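Local coordinates for macrolide export ATP-binding/permease protein macB (Actinobacillus actinomycetemcomitans, PDB 3FTJ) that probably serves as the ATP-driven inner-membrane pump of the tripartite MacAB-TdeA macrolide efflux system, here represented by its periplasmic region alone, at residues 15-20 with 173-178; 48-53 with 177-182. All coordinates share one frame; numbering follows the deposited sequence.

Contact 1: residues 15-20 with 173-178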
ATOM      1  N   THR A  15      -7.929  -1.785 -10.675  1.00 35.70           N
ATOM      2  CA  THR A  15      -7.469  -2.006  -9.312  1.00 36.23           C
ATOM      3  C   THR A  15      -8.541  -1.646  -8.290  1.00 32.93           C
ATOM      4  O   THR A  15      -9.333  -0.730  -8.499  1.00 36.39           O
ATOM      5  CB  THR A  15      -6.217  -1.177  -8.999  1.00 35.09           C
ATOM      6  OG1 THR A  15      -6.558   0.211  -9.012  1.00 41.45           O
ATOM      7  CG2 THR A  15      -5.128  -1.442 -10.027  1.00 34.82           C
ATOM      8  N   MET A  16      -8.563  -2.381  -7.186  1.00 29.99           N
ATOM      9  CA  MET A  16      -9.462  -2.081  -6.081  1.00 28.40           C
ATOM     10  C   MET A  16      -8.660  -2.150  -4.804  1.00 28.00           C
ATOM     11  O   MET A  16      -7.792  -3.008  -4.670  1.00 27.40           O
ATOM     12  CB  MET A  16     -10.591  -3.098  -6.008  1.00 27.12           C
ATOM     13  CG  MET A  16     -11.418  -3.171  -7.263  1.00 34.69           C
ATOM     14  SD  MET A  16     -12.699  -4.423  -7.139  1.00 36.13           S
ATOM     15  CE  MET A  16     -13.432  -4.251  -8.768  1.00 34.29           C
ATOM     16  N   THR A  17      -8.951  -1.247  -3.870  1.00 27.80           N
ATOM     17  CA  THR A  17      -8.281  -1.236  -2.575  1.00 23.99           C
ATOM     18  C   THR A  17      -9.291  -1.539  -1.480  1.00 24.34           C
ATOM     19  O   THR A  17     -10.322  -0.872  -1.366  1.00 26.08           O
ATOM     20  CB  THR A  17      -7.594   0.120  -2.296  1.00 26.22           C
ATOM     21  OG1 THR A  17      -6.682   0.423  -3.362  1.00 23.75           O
ATOM     22  CG2 THR A  17      -6.824   0.084  -0.965  1.00 23.27           C
ATOM     23  N   ILE A  18      -8.995  -2.559  -0.688  1.00 19.81           N
ATOM     24  CA  ILE A  18      -9.852  -2.956   0.414  1.00 18.57           C
ATOM     25  C   ILE A  18      -9.335  -2.364   1.731  1.00 22.33           C
ATOM     26  O   ILE A  18      -8.159  -2.512   2.064  1.00 18.71           O
ATOM     27  CB  ILE A  18      -9.919  -4.479   0.509  1.00 20.90           C
ATOM     28  CG1 ILE A  18     -10.229  -5.066  -0.872  1.00 23.49           C
ATOM     29  CG2 ILE A  18     -10.965  -4.905   1.527  1.00 21.79           C
ATOM     30  CD1 ILE A  18      -9.571  -6.381  -1.136  1.00 24.73           C
ATOM     31  N   PHE A  19     -10.222  -1.691   2.462  1.00 19.45           N
ATOM     32  CA  PHE A  19      -9.880  -0.997   3.701  1.00 21.60           C
ATOM     33  C   PHE A  19     -10.675  -1.543   4.884  1.00 23.05           C
ATOM     34  O   PHE A  19     -11.811  -1.974   4.723  1.00 20.73           O
ATOM     35  CB  PHE A  19     -10.220   0.490   3.584  1.00 22.71           C
ATOM     36  CG  PHE A  19      -9.330   1.251   2.651  1.00 27.87           C
ATOM     37  CD1 PHE A  19      -8.117   1.752   3.084  1.00 26.70           C
ATOM     38  CD2 PHE A  19      -9.716   1.485   1.345  1.00 27.82           C
ATOM     39  CE1 PHE A  19      -7.298   2.457   2.230  1.00 27.12           C
ATOM     40  CE2 PHE A  19      -8.902   2.193   0.489  1.00 25.96           C
ATOM     41  CZ  PHE A  19      -7.694   2.681   0.933  1.00 25.95           C
ATOM     42  N   ASN A  20     -10.087  -1.486   6.076  1.00 19.78           N
ATOM     43  CA  ASN A  20     -10.816  -1.795   7.300  1.00 21.61           C
ATOM     44  C   ASN A  20     -11.921  -0.782   7.539  1.00 24.30           C
ATOM     45  O   ASN A  20     -11.769   0.393   7.207  1.00 23.71           O
ATOM     46  CB  ASN A  20      -9.868  -1.783   8.499  1.00 19.72           C
ATOM     47  CG  ASN A  20      -8.771  -2.807   8.376  1.00 18.24           C
ATOM     48  OD1 ASN A  20      -7.593  -2.472   8.361  1.00 17.16           O
ATOM     49  ND2 ASN A  20      -9.155  -4.064   8.265  1.00 17.98           N
ATOM     50  N   ILE A 173      -3.280  -5.783   8.819  1.00 20.38           N
ATOM     51  CA  ILE A 173      -2.870  -4.690   7.946  1.00 17.65           C
ATOM     52  C   ILE A 173      -3.959  -3.642   7.726  1.00 15.58           C
ATOM     53  O   ILE A 173      -5.116  -3.854   8.076  1.00 18.50           O
ATOM     54  CB  ILE A 173      -2.417  -5.239   6.586  1.00 17.40           C
ATOM     55  CG1 ILE A 173      -3.541  -6.088   5.978  1.00 18.83           C
ATOM     56  CG2 ILE A 173      -1.132  -6.034   6.733  1.00 14.23           C
ATOM     57  CD1 ILE A 173      -3.143  -6.822   4.737  1.00 18.22           C
ATOM     58  N   GLY A 174      -3.571  -2.518   7.135  1.00 13.11           N
ATOM     59  CA  GLY A 174      -4.461  -1.388   6.962  1.00 16.48           C
ATOM     60  C   GLY A 174      -5.321  -1.486   5.719  1.00 19.38           C
ATOM     61  O   GLY A 174      -6.474  -1.037   5.717  1.00 18.38           O
ATOM     62  N   SER A 175      -4.760  -2.073   4.663  1.00 16.54           N
ATOM     63  CA  SER A 175      -5.491  -2.288   3.419  1.00 17.58           C
ATOM     64  C   SER A 175      -4.814  -3.310   2.499  1.00 17.99           C
ATOM     65  O   SER A 175      -3.673  -3.719   2.720  1.00 17.63           O
ATOM     66  CB  SER A 175      -5.679  -0.961   2.671  1.00 20.42           C
ATOM     67  OG  SER A 175      -4.438  -0.439   2.219  1.00 20.20           O
ATOM     68  N   ILE A 176      -5.539  -3.708   1.461  1.00 17.08           N
ATOM     69  CA  ILE A 176      -5.050  -4.627   0.449  1.00 18.72           C
ATOM     70  C   ILE A 176      -5.462  -4.097  -0.914  1.00 20.57           C
ATOM     71  O   ILE A 176      -6.649  -3.897  -1.176  1.00 20.58           O
ATOM     72  CB  ILE A 176      -5.699  -6.029   0.607  1.00 16.91           C
ATOM     73  CG1 ILE A 176      -5.333  -6.654   1.955  1.00 21.07           C
ATOM     74  CG2 ILE A 176      -5.296  -6.943  -0.538  1.00 17.17           C
ATOM     75  CD1 ILE A 176      -6.223  -7.834   2.341  1.00 18.34           C
ATOM     76  N   THR A 177      -4.499  -3.863  -1.788  1.00 18.30           N
ATOM     77  CA  THR A 177      -4.848  -3.483  -3.148  1.00 22.03           C
ATOM     78  C   THR A 177      -4.711  -4.690  -4.069  1.00 24.62           C
ATOM     79  O   THR A 177      -3.679  -5.361  -4.070  1.00 23.90           O
ATOM     80  CB  THR A 177      -3.990  -2.320  -3.663  1.00 24.48           C
ATOM     81  OG1 THR A 177      -4.138  -1.193  -2.787  1.00 25.64           O
ATOM     82  CG2 THR A 177      -4.424  -1.926  -5.069  1.00 25.71           C
ATOM     83  N   VAL A 178      -5.765  -4.970  -4.833  1.00 21.89           N
ATOM     84  CA  VAL A 178      -5.771  -6.087  -5.766  1.00 23.47           C
ATOM     85  C   VAL A 178      -5.786  -5.555  -7.195  1.00 26.10           C
ATOM     86  O   VAL A 178      -6.423  -4.541  -7.483  1.00 27.24           O
ATOM     87  CB  VAL A 178      -6.991  -7.033  -5.559  1.00 25.05           C
ATOM     88  CG1 VAL A 178      -7.102  -7.487  -4.108  1.00 24.02           C
ATOM     89  CG2 VAL A 178      -8.268  -6.363  -5.994  1.00 28.84           C
TER
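Strand 15-20 and strand 175-178 run antiparallel, their axes 4.5 Å apart at closest, and every second residue along the first strand grips the second through its backbone. At the start, Thr15 CA makes a CH...O contact to Val178 O. Met16 follows as the first hydrogen-bonded pair: its N reaches Val178 O at 3.1 Å, and its O takes the N-H of Val178 at 2.8 Å, nearly along the C=O axis. Its CB rests on Val178 CG2, but the extended thioether chain then leads away from the strand. Thr17 turns to the other face. Its OG1 and that of Thr177 both stand anti to their carbonyl carbons (chi1 -56° and -58°), which brings the two side chains obliquely together in a hydroxyl-hydroxyl hydrogen bond of 3.1 Å. Ile18 makes the second hydrogen-bonded pair. Its N-H points almost straight (177°) at Ile176 O, 2.7 Å away, although it meets that oxygen from above the carbonyl plane, and Ile18 O accepts from Ile176 N at 2.9 Å. The side chains of Ile18 and Val178 cross obliquely, Ile18 CD1 lying 4.0 Å from Val178 CG1. Phe19 lies on the threonine face, where its ring atom CD1 comes within 3.7 Å of Ser175 CB. Asn20 ends the strand beside Ile173 and Gly174. The pair belongs to the mixed sheet of the MacB-like periplasmic core domain: helix 186-201 covers the face of Met16, Ile18 and Val178, Ser186 meeting Met16, Leu193 meeting Ile18 and Val178, and Leu197 meeting Ile18, while strand 206-209 hydrogen-bonds to the far edge of strand 15-20 and strand 49-64 continues the sheet beyond Thr177.

Contact 2: residues 48-53 with 177-182; sequences YIQSVT and TVKISD
Two consecutive residues of strand 49-53, Gln50 and Ser51, face the single residue Lys179, making a classic beta bulge in an otherwise regular antiparallel pair. Lys179 O receives Gln50 N at 2.7 Å, nearly along its C=O axis, and a weak second bond from Ser51 N at 3.5 Å. Beyond the bulge the pairing is regular: Lys179 N donates to Ser51 O, and Thr53 and Thr177 exchange both backbone bonds. Before it, Ser181 N holds Tyr48 O at 2.8 Å, and Ile180 CD1 meets the edge of the Tyr48 ring. The extended Gln50 chain (chi1 177°) lies alongside Lys179 and points the same way, so that its NE2 reaches Asp182 OD2 at 3.2 Å from above the carboxylate plane. Lys179 NZ uses the syn lone pair of Asp182 OD2 in a 2.9 Å salt bridge. Further along, one water joins Ser51 OG, Thr53 OG1 and Thr177 O, while helix 81-85 touches this face through Tyr81 and Val84, and Val52 packs on helix 37-44 across the sheet. With two donors on one oxygen, one of them cationic, Asp182 is probably kept ionised at this exposed end.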
ATOM      1  N   TYR A  48      -9.474 -14.667 -10.875  1.00 29.80           N
ATOM      2  CA  TYR A  48      -9.739 -13.350 -11.444  1.00 36.24           C
ATOM      3  C   TYR A  48      -8.819 -12.268 -10.882  1.00 31.07           C
ATOM      4  O   TYR A  48      -8.976 -11.092 -11.198  1.00 32.00           O
ATOM      5  CB  TYR A  48     -11.202 -12.956 -11.219  1.00 33.77           C
ATOM      6  CG  TYR A  48     -11.649 -13.036  -9.777  1.00 29.39           C
ATOM      7  CD1 TYR A  48     -12.114 -14.226  -9.239  1.00 30.79           C
ATOM      8  CD2 TYR A  48     -11.613 -11.920  -8.958  1.00 26.49           C
ATOM      9  CE1 TYR A  48     -12.527 -14.305  -7.921  1.00 32.99           C
ATOM     10  CE2 TYR A  48     -12.022 -11.986  -7.641  1.00 27.40           C
ATOM     11  CZ  TYR A  48     -12.473 -13.179  -7.125  1.00 31.49           C
ATOM     12  OH  TYR A  48     -12.881 -13.244  -5.812  1.00 30.87           O
ATOM     13  N   ILE A  49      -7.857 -12.666 -10.055  1.00 30.81           N
ATOM     14  CA  ILE A  49      -6.966 -11.704  -9.412  1.00 29.76           C
ATOM     15  C   ILE A  49      -5.527 -11.843  -9.916  1.00 30.23           C
ATOM     16  O   ILE A  49      -4.947 -12.924  -9.879  1.00 32.62           O
ATOM     17  CB  ILE A  49      -7.028 -11.826  -7.872  1.00 29.86           C
ATOM     18  CG1 ILE A  49      -8.350 -11.257  -7.357  1.00 29.35           C
ATOM     19  CG2 ILE A  49      -5.861 -11.085  -7.222  1.00 26.87           C
ATOM     20  CD1 ILE A  49      -8.633 -11.560  -5.897  1.00 27.88           C
ATOM     21  N   GLN A  50      -4.965 -10.739 -10.392  1.00 27.69           N
ATOM     22  CA  GLN A  50      -3.645 -10.739 -11.015  1.00 34.12           C
ATOM     23  C   GLN A  50      -2.510 -10.469 -10.017  1.00 31.39           C
ATOM     24  O   GLN A  50      -1.418 -11.023 -10.137  1.00 24.28           O
ATOM     25  CB  GLN A  50      -3.606  -9.716 -12.153  1.00 32.27           C
ATOM     26  CG  GLN A  50      -2.253  -9.582 -12.819  1.00 39.57           C
ATOM     27  CD  GLN A  50      -2.283  -8.671 -14.037  1.00 48.31           C
ATOM     28  OE1 GLN A  50      -1.244  -8.381 -14.636  1.00 51.55           O
ATOM     29  NE2 GLN A  50      -3.476  -8.218 -14.411  1.00 50.70           N
ATOM     30  N   SER A  51      -2.765  -9.608  -9.040  1.00 27.65           N
ATOM     31  CA  SER A  51      -1.790  -9.366  -7.982  1.00 28.64           C
ATOM     32  C   SER A  51      -2.454  -8.799  -6.737  1.00 25.76           C
ATOM     33  O   SER A  51      -3.516  -8.181  -6.805  1.00 22.37           O
ATOM     34  CB  SER A  51      -0.684  -8.423  -8.456  1.00 26.96           C
ATOM     35  OG  SER A  51      -1.147  -7.084  -8.522  1.00 28.46           O
ATOM     36  N   VAL A  52      -1.808  -9.022  -5.601  1.00 28.65           N
ATOM     37  CA  VAL A  52      -2.311  -8.578  -4.310  1.00 25.19           C
ATOM     38  C   VAL A  52      -1.195  -7.881  -3.528  1.00 23.55           C
ATOM     39  O   VAL A  52      -0.108  -8.437  -3.353  1.00 23.58           O
ATOM     40  CB  VAL A  52      -2.826  -9.775  -3.506  1.00 24.74           C
ATOM     41  CG1 VAL A  52      -3.325  -9.334  -2.137  1.00 21.72           C
ATOM     42  CG2 VAL A  52      -3.927 -10.497  -4.292  1.00 23.17           C
ATOM     43  N   THR A  53      -1.473  -6.670  -3.055  1.00 23.61           N
ATOM     44  CA  THR A  53      -0.494  -5.897  -2.301  1.00 20.37           C
ATOM     45  C   THR A  53      -1.012  -5.510  -0.923  1.00 19.99           C
ATOM     46  O   THR A  53      -1.893  -4.665  -0.807  1.00 19.41           O
ATOM     47  CB  THR A  53      -0.132  -4.618  -3.055  1.00 23.81           C
ATOM     48  OG1 THR A  53       0.371  -4.971  -4.348  1.00 31.51           O
ATOM     49  CG2 THR A  53       0.917  -3.834  -2.294  1.00 20.64           C
ATOM     50  N   THR A 177      -4.499  -3.863  -1.788  1.00 18.30           N
ATOM     51  CA  THR A 177      -4.848  -3.483  -3.148  1.00 22.03           C
ATOM     52  C   THR A 177      -4.711  -4.690  -4.069  1.00 24.62           C
ATOM     53  O   THR A 177      -3.679  -5.361  -4.070  1.00 23.90           O
ATOM     54  CB  THR A 177      -3.990  -2.320  -3.663  1.00 24.48           C
ATOM     55  OG1 THR A 177      -4.138  -1.193  -2.787  1.00 25.64           O
ATOM     56  CG2 THR A 177      -4.424  -1.926  -5.069  1.00 25.71           C
ATOM     57  N   VAL A 178      -5.765  -4.970  -4.833  1.00 21.89           N
ATOM     58  CA  VAL A 178      -5.771  -6.087  -5.766  1.00 23.47           C
ATOM     59  C   VAL A 178      -5.786  -5.555  -7.195  1.00 26.10           C
ATOM     60  O   VAL A 178      -6.423  -4.541  -7.483  1.00 27.24           O
ATOM     61  CB  VAL A 178      -6.991  -7.033  -5.559  1.00 25.05           C
ATOM     62  CG1 VAL A 178      -7.102  -7.487  -4.108  1.00 24.02           C
ATOM     63  CG2 VAL A 178      -8.268  -6.363  -5.994  1.00 28.84           C
ATOM     64  N   LYS A 179      -5.062  -6.230  -8.080  1.00 26.79           N
ATOM     65  CA  LYS A 179      -5.119  -5.922  -9.500  1.00 29.39           C
ATOM     66  C   LYS A 179      -6.020  -6.967 -10.123  1.00 33.58           C
ATOM     67  O   LYS A 179      -5.768  -8.168 -10.001  1.00 29.36           O
ATOM     68  CB  LYS A 179      -3.730  -5.987 -10.128  1.00 33.16           C
ATOM     69  CG  LYS A 179      -3.488  -4.986 -11.254  1.00 37.92           C
ATOM     70  CD  LYS A 179      -4.252  -5.340 -12.522  1.00 41.97           C
ATOM     71  CE  LYS A 179      -3.778  -4.480 -13.693  1.00 47.88           C
ATOM     72  NZ  LYS A 179      -4.447  -4.822 -14.984  1.00 59.92           N
ATOM     73  N   ILE A 180      -7.082  -6.497 -10.768  1.00 35.05           N
ATOM     74  CA  ILE A 180      -8.087  -7.367 -11.367  1.00 35.93           C
ATOM     75  C   ILE A 180      -7.615  -7.898 -12.724  1.00 36.76           C
ATOM     76  O   ILE A 180      -6.957  -7.182 -13.484  1.00 40.05           O
ATOM     77  CB  ILE A 180      -9.424  -6.603 -11.518  1.00 36.32           C
ATOM     78  CG1 ILE A 180     -10.111  -6.473 -10.162  1.00 36.20           C
ATOM     79  CG2 ILE A 180     -10.350  -7.298 -12.473  1.00 38.50           C
ATOM     80  CD1 ILE A 180     -10.332  -7.799  -9.472  1.00 30.84           C
ATOM     81  N   SER A 181      -7.926  -9.160 -13.010  1.00 36.99           N
ATOM     82  CA  SER A 181      -7.638  -9.741 -14.320  1.00 46.42           C
ATOM     83  C   SER A 181      -8.163  -8.822 -15.417  1.00 45.97           C
ATOM     84  O   SER A 181      -9.269  -8.287 -15.321  1.00 40.92           O
ATOM     85  CB  SER A 181      -8.266 -11.136 -14.461  1.00 45.21           C
ATOM     86  OG  SER A 181      -7.704 -12.059 -13.537  1.00 44.59           O
ATOM     87  N   ASP A 182      -7.359  -8.641 -16.458  1.00 50.33           N
ATOM     88  CA  ASP A 182      -7.717  -7.754 -17.556  1.00 52.84           C
ATOM     89  C   ASP A 182      -9.048  -8.147 -18.205  1.00 48.74           C
ATOM     90  O   ASP A 182      -9.807  -7.287 -18.649  1.00 52.43           O
ATOM     91  CB  ASP A 182      -6.598  -7.737 -18.608  1.00 62.51           C
ATOM     92  CG  ASP A 182      -5.218  -7.495 -18.000  1.00 68.42           C
ATOM     93  OD1 ASP A 182      -4.210  -7.836 -18.662  1.00 71.49           O
ATOM     94  OD2 ASP A 182      -5.140  -6.969 -16.866  1.00 64.89           O
TER
HETATM   95  O   HOH W   1      -1.725  -5.360  -6.426  1.00 26.81           O

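Strand 175-180 is the element common to both contacts: contact 1 pairs one of its edges with strand 15-20, contact 2 pairs the other with strand 49-64, and Thr177 and Val178 serve both. Their centres lie about 11 Å apart, and they meet directly where Ile176 CG2 packs on Val52 CG1 at 3.5 Å. Contact 1 is the more central, with seven of its twelve touching residues buried and none exposed; its pairing is regular, and apolar side chains, Met16 among them, fill its helix-covered face. Contact 2 lies nearer the rim of the domain, where a bulge breaks the register, a water bridges the regular part of the pairing, and a charged cluster gathers toward the end of strand 175-180.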